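Local coordinates for protein lytic polysaccharide monooxygenase (Neurospora crassa, PDB 4QI8) that probably cleaves cellulose oxidatively, as a copper-dependent monooxygenase of family AA9 that uses an external electron donor and an oxygen cosubstrate, at residues K101-W115 with N197-V211. Numbering follows the deposited sequence. Where two conformers were deposited one is given.
Sequences KIYHEQPTFGSQLTW and NYPVPTSYKNPGPSV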
ATOM      1  N   LYS A 101      -7.232  -3.860  -4.142  1.00  7.26           N
ATOM      2  CA  LYS A 101      -6.353  -4.452  -3.158  1.00  7.00           C
ATOM      3  C   LYS A 101      -5.851  -5.789  -3.653  1.00  8.17           C
ATOM      4  O   LYS A 101      -6.640  -6.620  -4.097  1.00  9.29           O
ATOM      5  CB  LYS A 101      -7.112  -4.636  -1.851  1.00  7.99           C
ATOM      6  CG  LYS A 101      -6.279  -5.193  -0.711  1.00  7.80           C
ATOM      7  CD  LYS A 101      -7.119  -5.462   0.530  1.00  8.64           C
ATOM      8  CE  LYS A 101      -7.481  -4.192   1.266  1.00  7.75           C
ATOM      9  NZ  LYS A 101      -8.485  -4.474   2.332  1.00  8.17           N
ATOM     10  N   ILE A 102      -4.542  -6.005  -3.558  1.00  7.58           N
ATOM     11  CA  ILE A 102      -3.957  -7.291  -3.920  1.00  7.83           C
ATOM     12  C   ILE A 102      -3.370  -8.058  -2.735  1.00  8.20           C
ATOM     13  O   ILE A 102      -2.994  -9.215  -2.890  1.00  8.94           O
ATOM     14  CB  ILE A 102      -2.919  -7.186  -5.063  1.00  8.10           C
ATOM     15  CG1 ILE A 102      -1.731  -6.304  -4.670  1.00  8.25           C
ATOM     16  CG2 ILE A 102      -3.597  -6.673  -6.323  1.00  9.82           C
ATOM     17  CD1 ILE A 102      -0.601  -6.368  -5.673  1.00  9.97           C
ATOM     18  N   TYR A 103      -3.321  -7.443  -1.561  1.00  8.17           N
ATOM     19  CA  TYR A 103      -2.840  -8.110  -0.364  1.00  8.04           C
ATOM     20  C   TYR A 103      -3.286  -7.327   0.856  1.00  7.16           C
ATOM     21  O   TYR A 103      -3.212  -6.098   0.863  1.00  7.29           O
ATOM     22  CB  TYR A 103      -1.302  -8.195  -0.362  1.00  9.30           C
ATOM     23  CG  TYR A 103      -0.737  -8.705   0.952  1.00  9.07           C
ATOM     24  CD1 TYR A 103      -0.398  -7.834   1.976  1.00  8.88           C
ATOM     25  CD2 TYR A 103      -0.556 -10.066   1.172  1.00 10.63           C
ATOM     26  CE1 TYR A 103       0.090  -8.301   3.178  1.00  8.41           C
ATOM     27  CE2 TYR A 103      -0.062 -10.546   2.377  1.00 11.67           C
ATOM     28  CZ  TYR A 103       0.266  -9.661   3.374  1.00 10.21           C
ATOM     29  OH  TYR A 103       0.757 -10.129   4.576  1.00 11.93           O
ATOM     30  N   HIS A 104      -3.699  -8.036   1.899  1.00  8.20           N
ATOM     31  CA  HIS A 104      -3.734  -7.451   3.227  1.00  7.41           C
ATOM     32  C   HIS A 104      -3.337  -8.473   4.274  1.00  8.43           C
ATOM     33  O   HIS A 104      -3.547  -9.676   4.113  1.00  9.87           O
ATOM     34  CB  HIS A 104      -5.059  -6.729   3.542  1.00  8.05           C
ATOM     35  CG  HIS A 104      -6.286  -7.590   3.618  1.00  8.24           C
ATOM     36  ND1 HIS A 104      -7.533  -7.024   3.525  1.00  9.08           N
ATOM     37  CD2 HIS A 104      -6.487  -8.916   3.830  1.00  9.52           C
ATOM     38  CE1 HIS A 104      -8.454  -7.959   3.657  1.00  9.75           C
ATOM     39  NE2 HIS A 104      -7.848  -9.120   3.838  1.00 10.90           N
ATOM     40  N   GLU A 105      -2.747  -7.965   5.344  1.00  8.17           N
ATOM     41  CA  GLU A 105      -2.201  -8.799   6.404  1.00  7.89           C
ATOM     42  C   GLU A 105      -3.219  -9.052   7.505  1.00  8.07           C
ATOM     43  O   GLU A 105      -3.845  -8.122   8.005  1.00  8.81           O
ATOM     44  CB  GLU A 105      -0.989  -8.085   6.997  1.00  7.65           C
ATOM     45  CG  GLU A 105      -0.289  -8.848   8.103  1.00  8.77           C
ATOM     46  CD  GLU A 105       0.937  -8.122   8.638  1.00  8.67           C
ATOM     47  OE1 GLU A 105       1.400  -7.145   7.997  1.00  8.59           O
ATOM     48  OE2 GLU A 105       1.440  -8.545   9.706  1.00  9.73           O
ATOM     49  N   GLN A 106      -3.367 -10.316   7.889  1.00  8.69           N
ATOM     50  CA  GLN A 106      -4.095 -10.689   9.093  1.00 10.65           C
ATOM     51  C   GLN A 106      -3.110 -11.007  10.206  1.00 10.53           C
ATOM     52  O   GLN A 106      -2.110 -11.675   9.968  1.00 10.91           O
ATOM     53  CB  GLN A 106      -4.965 -11.917   8.832  1.00 10.39           C
ATOM     54  CG  GLN A 106      -6.294 -11.586   8.196  1.00 12.20           C
ATOM     55  CD  GLN A 106      -7.296 -11.081   9.214  1.00 12.00           C
ATOM     56  OE1 GLN A 106      -7.739 -11.834  10.084  1.00 15.66           O
ATOM     57  NE2 GLN A 106      -7.666  -9.808   9.111  1.00 10.59           N
ATOM     58  N   PRO A 107      -3.399 -10.561  11.435  1.00 10.18           N
ATOM     59  CA  PRO A 107      -2.555 -10.941  12.566  1.00 11.22           C
ATOM     60  C   PRO A 107      -2.809 -12.374  12.986  1.00 12.06           C
ATOM     61  O   PRO A 107      -3.814 -12.970  12.600  1.00 13.62           O
ATOM     62  CB  PRO A 107      -3.034 -10.006  13.672  1.00 10.31           C
ATOM     63  CG  PRO A 107      -4.494  -9.812  13.373  1.00 10.86           C
ATOM     64  CD  PRO A 107      -4.596  -9.820  11.868  1.00 10.70           C
ATOM     65  N   THR A 108      -1.889 -12.906  13.772  1.00 13.01           N
ATOM     66  CA  THR A 108      -2.123 -14.122  14.511  1.00 13.61           C
ATOM     67  C   THR A 108      -2.802 -13.743  15.824  1.00 13.61           C
ATOM     68  O   THR A 108      -2.409 -12.777  16.488  1.00 15.23           O
ATOM     69  CB  THR A 108      -0.794 -14.838  14.765  1.00 14.87           C
ATOM     70  OG1 THR A 108      -0.197 -15.197  13.515  0.75 15.33           O
ATOM     71  CG2 THR A 108      -0.983 -16.070  15.631  1.00 17.26           C
ATOM     72  N   PHE A 109      -3.840 -14.496  16.174  1.00 16.51           N
ATOM     73  CA  PHE A 109      -4.655 -14.202  17.339  1.00 16.96           C
ATOM     74  C   PHE A 109      -4.233 -15.056  18.508  1.00 19.41           C
ATOM     75  O   PHE A 109      -4.388 -16.274  18.496  1.00 23.31           O
ATOM     76  CB  PHE A 109      -6.127 -14.433  17.011  1.00 17.09           C
ATOM     77  CG  PHE A 109      -6.635 -13.532  15.929  1.00 17.23           C
ATOM     78  CD1 PHE A 109      -6.983 -12.219  16.211  1.00 16.03           C
ATOM     79  CD2 PHE A 109      -6.758 -13.987  14.629  1.00 18.53           C
ATOM     80  CE1 PHE A 109      -7.428 -11.376  15.208  1.00 16.81           C
ATOM     81  CE2 PHE A 109      -7.211 -13.146  13.626  1.00 20.27           C
ATOM     82  CZ  PHE A 109      -7.549 -11.843  13.922  1.00 18.24           C
ATOM     83  N   GLY A 110      -3.688 -14.405  19.523  1.00 18.66           N
ATOM     84  CA  GLY A 110      -3.306 -15.073  20.745  1.00 18.76           C
ATOM     85  C   GLY A 110      -3.548 -14.146  21.913  1.00 17.69           C
ATOM     86  O   GLY A 110      -4.443 -13.294  21.863  1.00 20.17           O
ATOM     87  N   SER A 111      -2.738 -14.290  22.955  1.00 18.51           N
ATOM     88  CA  SER A 111      -2.843 -13.430  24.127  1.00 19.56           C
ATOM     89  C   SER A 111      -2.677 -11.975  23.724  1.00 17.35           C
ATOM     90  O   SER A 111      -3.241 -11.095  24.351  1.00 18.11           O
ATOM     91  CB  SER A 111      -1.791 -13.799  25.171  1.00 22.07           C
ATOM     92  OG  SER A 111      -0.485 -13.714  24.635  1.00 26.08           O
ATOM     93  N   GLN A 112      -1.876 -11.739  22.696  1.00 16.10           N
ATOM     94  CA  GLN A 112      -1.830 -10.463  21.999  1.00 15.39           C
ATOM     95  C   GLN A 112      -1.928 -10.757  20.518  1.00 14.60           C
ATOM     96  O   GLN A 112      -1.829 -11.912  20.110  1.00 16.21           O
ATOM     97  CB  GLN A 112      -0.527  -9.724  22.295  1.00 16.73           C
ATOM     98  CG  GLN A 112      -0.504  -9.074  23.663  1.00 20.56           C
ATOM     99  CD  GLN A 112      -1.512  -7.946  23.771  0.69 20.35           C
ATOM    100  OE1 GLN A 112      -2.625  -8.141  24.246  0.55 23.44           O
ATOM    101  NE2 GLN A 112      -1.131  -6.761  23.312  0.68 17.32           N
ATOM    102  N   LEU A 113      -2.149  -9.722  19.719  1.00 12.72           N
ATOM    103  CA  LEU A 113      -2.051  -9.856  18.279  1.00 12.02           C
ATOM    104  C   LEU A 113      -0.577  -9.804  17.905  1.00 12.01           C
ATOM    105  O   LEU A 113       0.151  -8.942  18.380  1.00 12.70           O
ATOM    106  CB  LEU A 113      -2.807  -8.725  17.577  1.00 11.55           C
ATOM    107  CG  LEU A 113      -4.304  -8.608  17.873  1.00 13.08           C
ATOM    108  CD1 LEU A 113      -4.896  -7.527  16.998  1.00 12.15           C
ATOM    109  CD2 LEU A 113      -5.029  -9.930  17.676  1.00 15.01           C
ATOM    110  N   THR A 114      -0.130 -10.746  17.095  0.95 11.97           N
ATOM    111  CA  THR A 114       1.222 -10.673  16.550  0.77 10.83           C
ATOM    112  C   THR A 114       1.145 -10.543  15.039  0.96 11.46           C
ATOM    113  O   THR A 114       0.267 -11.115  14.380  1.00 13.27           O
ATOM    114  CB  THR A 114       2.083 -11.864  16.971  0.77 13.95           C
ATOM    115  OG1 THR A 114       1.421 -13.074  16.615  0.77 14.26           O
ATOM    116  CG2 THR A 114       2.322 -11.853  18.482  0.77 15.25           C
ATOM    117  N   TRP A 115       2.053  -9.749  14.508  1.00 10.02           N
ATOM    118  CA  TRP A 115       2.032  -9.358  13.112  1.00  9.25           C
ATOM    119  C   TRP A 115       3.310  -9.820  12.440  1.00  9.53           C
ATOM    120  O   TRP A 115       4.409  -9.500  12.898  1.00  9.66           O
ATOM    121  CB  TRP A 115       1.902  -7.838  13.013  1.00  8.36           C
ATOM    122  CG  TRP A 115       0.707  -7.288  13.760  1.00  8.08           C
ATOM    123  CD1 TRP A 115       0.662  -6.921  15.075  1.00  8.54           C
ATOM    124  CD2 TRP A 115      -0.608  -7.035  13.228  1.00  7.92           C
ATOM    125  NE1 TRP A 115      -0.598  -6.462  15.395  1.00  8.77           N
ATOM    126  CE2 TRP A 115      -1.395  -6.526  14.281  1.00  8.38           C
ATOM    127  CE3 TRP A 115      -1.194  -7.203  11.968  1.00  8.17           C
ATOM    128  CZ2 TRP A 115      -2.734  -6.179  14.110  1.00  8.72           C
ATOM    129  CZ3 TRP A 115      -2.526  -6.862  11.802  1.00  7.93           C
ATOM    130  CH2 TRP A 115      -3.277  -6.335  12.862  1.00  8.81           C
ATOM    131  N   ASN A 197      -4.978  -3.727  22.184  1.00  9.55           N
ATOM    132  CA  ASN A 197      -4.208  -4.096  23.335  1.00 11.95           C
ATOM    133  C   ASN A 197      -5.091  -4.977  24.233  1.00 12.97           C
ATOM    134  O   ASN A 197      -5.167  -6.191  24.021  1.00 15.45           O
ATOM    135  CB  ASN A 197      -3.639  -2.816  23.951  1.00 11.63           C
ATOM    136  CG  ASN A 197      -2.731  -2.069  22.961  1.00 11.39           C
ATOM    137  OD1 ASN A 197      -2.950  -0.886  22.611  1.00 15.25           O
ATOM    138  ND2 ASN A 197      -1.724  -2.755  22.493  1.00 10.42           N
ATOM    139  N   TYR A 198      -5.774  -4.397  25.193  1.00 12.42           N
ATOM    140  CA  TYR A 198      -6.605  -5.202  26.110  1.00 14.06           C
ATOM    141  C   TYR A 198      -7.959  -4.551  26.319  1.00 13.49           C
ATOM    142  O   TYR A 198      -8.004  -3.391  26.534  1.00 14.64           O
ATOM    143  CB  TYR A 198      -5.904  -5.362  27.456  1.00 15.60           C
ATOM    144  CG  TYR A 198      -4.656  -6.192  27.373  1.00 18.63           C
ATOM    145  CD1 TYR A 198      -4.714  -7.573  27.425  1.00 20.60           C
ATOM    146  CD2 TYR A 198      -3.420  -5.596  27.214  1.00 20.22           C
ATOM    147  CE1 TYR A 198      -3.582  -8.349  27.326  1.00 21.95           C
ATOM    148  CE2 TYR A 198      -2.284  -6.360  27.118  1.00 19.69           C
ATOM    149  CZ  TYR A 198      -2.366  -7.743  27.170  1.00 21.20           C
ATOM    150  OH  TYR A 198      -1.211  -8.487  27.065  1.00 25.24           O
ATOM    151  N   PRO A 199      -9.047  -5.304  26.286  1.00 13.46           N
ATOM    152  CA  PRO A 199      -9.096  -6.715  25.903  1.00 15.02           C
ATOM    153  C   PRO A 199      -8.609  -6.879  24.481  1.00 14.17           C
ATOM    154  O   PRO A 199      -8.821  -6.016  23.633  1.00 13.09           O
ATOM    155  CB  PRO A 199     -10.584  -7.060  25.983  1.00 17.28           C
ATOM    156  CG  PRO A 199     -11.180  -6.034  26.829  1.00 17.10           C
ATOM    157  CD  PRO A 199     -10.389  -4.795  26.610  1.00 13.63           C
ATOM    158  N   VAL A 200      -7.918  -7.976  24.237  1.00 14.02           N
ATOM    159  CA  VAL A 200      -7.363  -8.215  22.929  1.00 13.86           C
ATOM    160  C   VAL A 200      -8.471  -8.600  21.984  1.00 14.39           C
ATOM    161  O   VAL A 200      -9.332  -9.400  22.335  1.00 16.41           O
ATOM    162  CB  VAL A 200      -6.326  -9.324  22.963  1.00 15.98           C
ATOM    163  CG1 VAL A 200      -5.570  -9.409  21.639  1.00 14.62           C
ATOM    164  CG2 VAL A 200      -5.372  -9.037  24.048  1.00 23.22           C
ATOM    165  N   PRO A 201      -8.471  -8.026  20.784  1.00 13.24           N
ATOM    166  CA  PRO A 201      -9.439  -8.507  19.801  1.00 13.68           C
ATOM    167  C   PRO A 201      -9.203  -9.966  19.449  1.00 13.14           C
ATOM    168  O   PRO A 201      -8.084 -10.466  19.562  1.00 13.86           O
ATOM    169  CB  PRO A 201      -9.164  -7.626  18.580  1.00 14.61           C
ATOM    170  CG  PRO A 201      -8.541  -6.386  19.139  1.00 13.76           C
ATOM    171  CD  PRO A 201      -7.722  -6.851  20.299  1.00 12.77           C
ATOM    172  N   THR A 202     -10.260 -10.638  19.016  1.00 13.18           N
ATOM    173  CA  THR A 202     -10.156 -12.013  18.548  1.00 14.18           C
ATOM    174  C   THR A 202     -10.373 -12.096  17.044  1.00 12.86           C
ATOM    175  O   THR A 202     -10.341 -13.180  16.464  1.00 14.86           O
ATOM    176  CB  THR A 202     -11.168 -12.920  19.256  1.00 15.71           C
ATOM    177  OG1 THR A 202     -12.489 -12.400  19.077  1.00 17.75           O
ATOM    178  CG2 THR A 202     -10.855 -12.992  20.738  1.00 16.91           C
ATOM    179  N   SER A 203     -10.566 -10.941  16.418  1.00 13.53           N
ATOM    180  CA  SER A 203     -10.684 -10.837  14.971  1.00 12.77           C
ATOM    181  C   SER A 203     -10.167  -9.463  14.584  1.00 11.29           C
ATOM    182  O   SER A 203      -9.957  -8.615  15.446  1.00 11.30           O
ATOM    183  CB  SER A 203     -12.135 -10.994  14.534  1.00 13.39           C
ATOM    184  OG  SER A 203     -12.936  -9.978  15.100  1.00 14.51           O
ATOM    185  N   TYR A 204      -9.949  -9.257  13.292  1.00 10.54           N
ATOM    186  CA  TYR A 204      -9.441  -7.983  12.793  1.00  8.38           C
ATOM    187  C   TYR A 204     -10.001  -7.736  11.400  1.00  9.34           C
ATOM    188  O   TYR A 204      -9.775  -8.524  10.486  1.00 10.44           O
ATOM    189  CB  TYR A 204      -7.895  -7.933  12.772  1.00  8.71           C
ATOM    190  CG  TYR A 204      -7.425  -6.620  12.183  1.00  8.00           C
ATOM    191  CD1 TYR A 204      -7.586  -5.446  12.892  1.00  7.12           C
ATOM    192  CD2 TYR A 204      -6.879  -6.542  10.903  1.00  7.44           C
ATOM    193  CE1 TYR A 204      -7.217  -4.226  12.351  1.00  7.28           C
ATOM    194  CE2 TYR A 204      -6.516  -5.328  10.353  1.00  6.72           C
ATOM    195  CZ  TYR A 204      -6.689  -4.175  11.078  1.00  6.41           C
ATOM    196  OH  TYR A 204      -6.359  -2.982  10.498  1.00  7.24           O
ATOM    197  N   LYS A 205     -10.732  -6.637  11.241  1.00  8.57           N
ATOM    198  CA  LYS A 205     -11.307  -6.300   9.951  1.00  8.48           C
ATOM    199  C   LYS A 205     -10.420  -5.290   9.226  1.00  8.54           C
ATOM    200  O   LYS A 205     -10.458  -4.092   9.506  1.00  9.24           O
ATOM    201  CB  LYS A 205     -12.700  -5.701  10.137  1.00  9.88           C
ATOM    202  CG  LYS A 205     -13.420  -5.386   8.832  1.00 13.46           C
ATOM    203  CD  LYS A 205     -13.614  -6.625   7.996  1.00 19.57           C
ATOM    204  CE  LYS A 205     -14.375  -6.333   6.712  1.00 24.59           C
ATOM    205  NZ  LYS A 205     -14.425  -7.561   5.870  1.00 24.16           N
ATOM    206  N   ASN A 206      -9.613  -5.762   8.280  1.00  7.76           N
ATOM    207  CA  ASN A 206      -8.782  -4.841   7.512  1.00  7.24           C
ATOM    208  C   ASN A 206      -9.646  -3.778   6.858  1.00  7.73           C
ATOM    209  O   ASN A 206     -10.702  -4.089   6.312  1.00  8.19           O
ATOM    210  CB  ASN A 206      -8.054  -5.569   6.393  1.00  7.67           C
ATOM    211  CG  ASN A 206      -7.098  -6.612   6.903  1.00  7.46           C
ATOM    212  OD1 ASN A 206      -7.503  -7.725   7.239  1.00  8.52           O
ATOM    213  ND2 ASN A 206      -5.818  -6.261   6.977  1.00  7.21           N
ATOM    214  N   PRO A 207      -9.178  -2.525   6.838  1.00  7.11           N
ATOM    215  CA  PRO A 207      -9.945  -1.512   6.120  1.00  7.46           C
ATOM    216  C   PRO A 207      -9.787  -1.687   4.618  1.00  7.31           C
ATOM    217  O   PRO A 207      -8.819  -2.276   4.119  1.00  7.20           O
ATOM    218  CB  PRO A 207      -9.335  -0.197   6.618  1.00  8.05           C
ATOM    219  CG  PRO A 207      -7.928  -0.549   6.900  1.00  8.39           C
ATOM    220  CD  PRO A 207      -7.965  -1.959   7.444  1.00  7.28           C
ATOM    221  N   GLY A 208     -10.775  -1.177   3.903  1.00  7.17           N
ATOM    222  CA  GLY A 208     -10.772  -1.218   2.462  1.00  6.64           C
ATOM    223  C   GLY A 208     -11.516  -2.410   1.885  1.00  7.25           C
ATOM    224  O   GLY A 208     -12.120  -3.211   2.602  1.00  8.19           O
ATOM    225  N   PRO A 209     -11.442  -2.549   0.563  1.00  7.02           N
ATOM    226  CA  PRO A 209     -12.190  -3.573  -0.161  1.00  8.22           C
ATOM    227  C   PRO A 209     -11.590  -4.948   0.012  1.00  8.00           C
ATOM    228  O   PRO A 209     -10.519  -5.115   0.589  1.00  8.41           O
ATOM    229  CB  PRO A 209     -12.082  -3.104  -1.610  1.00  8.31           C
ATOM    230  CG  PRO A 209     -10.759  -2.391  -1.660  1.00  8.24           C
ATOM    231  CD  PRO A 209     -10.673  -1.675  -0.345  1.00  8.29           C
ATOM    232  N   SER A 210     -12.312  -5.930  -0.494  1.00  9.78           N
ATOM    233  CA  SER A 210     -11.834  -7.298  -0.521  1.00 11.30           C
ATOM    234  C   SER A 210     -10.565  -7.432  -1.354  1.00 10.48           C
ATOM    235  O   SER A 210     -10.349  -6.666  -2.277  1.00  9.37           O
ATOM    236  CB  SER A 210     -12.919  -8.190  -1.117  1.00 12.88           C
ATOM    237  OG  SER A 210     -14.136  -8.073  -0.394  1.00 15.27           O
ATOM    238  N   VAL A 211      -9.739  -8.427  -1.037  1.00  9.73           N
ATOM    239  CA  VAL A 211      -8.550  -8.728  -1.830  1.00  9.29           C
ATOM    240  C   VAL A 211      -8.965  -9.363  -3.148  1.00  9.64           C
ATOM    241  O   VAL A 211      -9.679 -10.359  -3.194  1.00 10.48           O
ATOM    242  CB  VAL A 211      -7.576  -9.662  -1.076  1.00 10.28           C
ATOM    243  CG1 VAL A 211      -6.380 -10.043  -1.953  1.00 10.33           C
ATOM    244  CG2 VAL A 211      -7.091  -9.002   0.221  1.00 10.64           C
TER
HETATM  245  O   HOH W   1      -9.894  -4.722  -4.180  1.00 10.21           O
HETATM  246  O   HOH W   2      -6.637 -12.795  19.978  1.00 21.21           O
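His104 lies sandwiched between Asn206 and Val211 where the long C-terminal loop of this AA9 beta-sandwich runs along strand 99-104 and the hairpin 108-114 that follows it. The Asn206 amide is stacked on one face of the imidazole, the planes only 13° apart, while on the opposite face Val211 CG2 makes a CH-pi contact almost on the ring normal, 3.6 Å from the ring centroid. The same amide is gripped from both ends: ND2 donates a nearly straight bond (178°) to Glu105 O and a second one to Gln77, and OD1 accepts from Gln106 NE2 at 2.8 Å. Folded back by its bend at chi2, Gln106 also donates from NE2 to Tyr204 O, so one amide nitrogen ties down two residues of the loop.

The Tyr204 ring lies beyond, with CH2 of Trp115 pointing at the middle of one face in a T-shaped pair (planes at 87°); its hydroxyl is bonded to Gly191 O. Phe109 rests against the backbone of 202-204, CE1 reaching 3.3 Å from Ser203 CA, and Leu113 CD2 packs on Val200 CG1. Near the hairpin turn a water bridges Gly110 O and Pro201 O. The contact lies to one side of the copper ion, which is about 14 Å from the side chain of Trp115.

At the other end the Lys101 chain, extended until its bend at chi3, delivers NZ to three acceptors: His104 ND1, slightly tilted from the imidazole plane, Pro207 O, approached from above the carbonyl plane, and Pro209 O, met within its carbonyl plane at 2.8 Å.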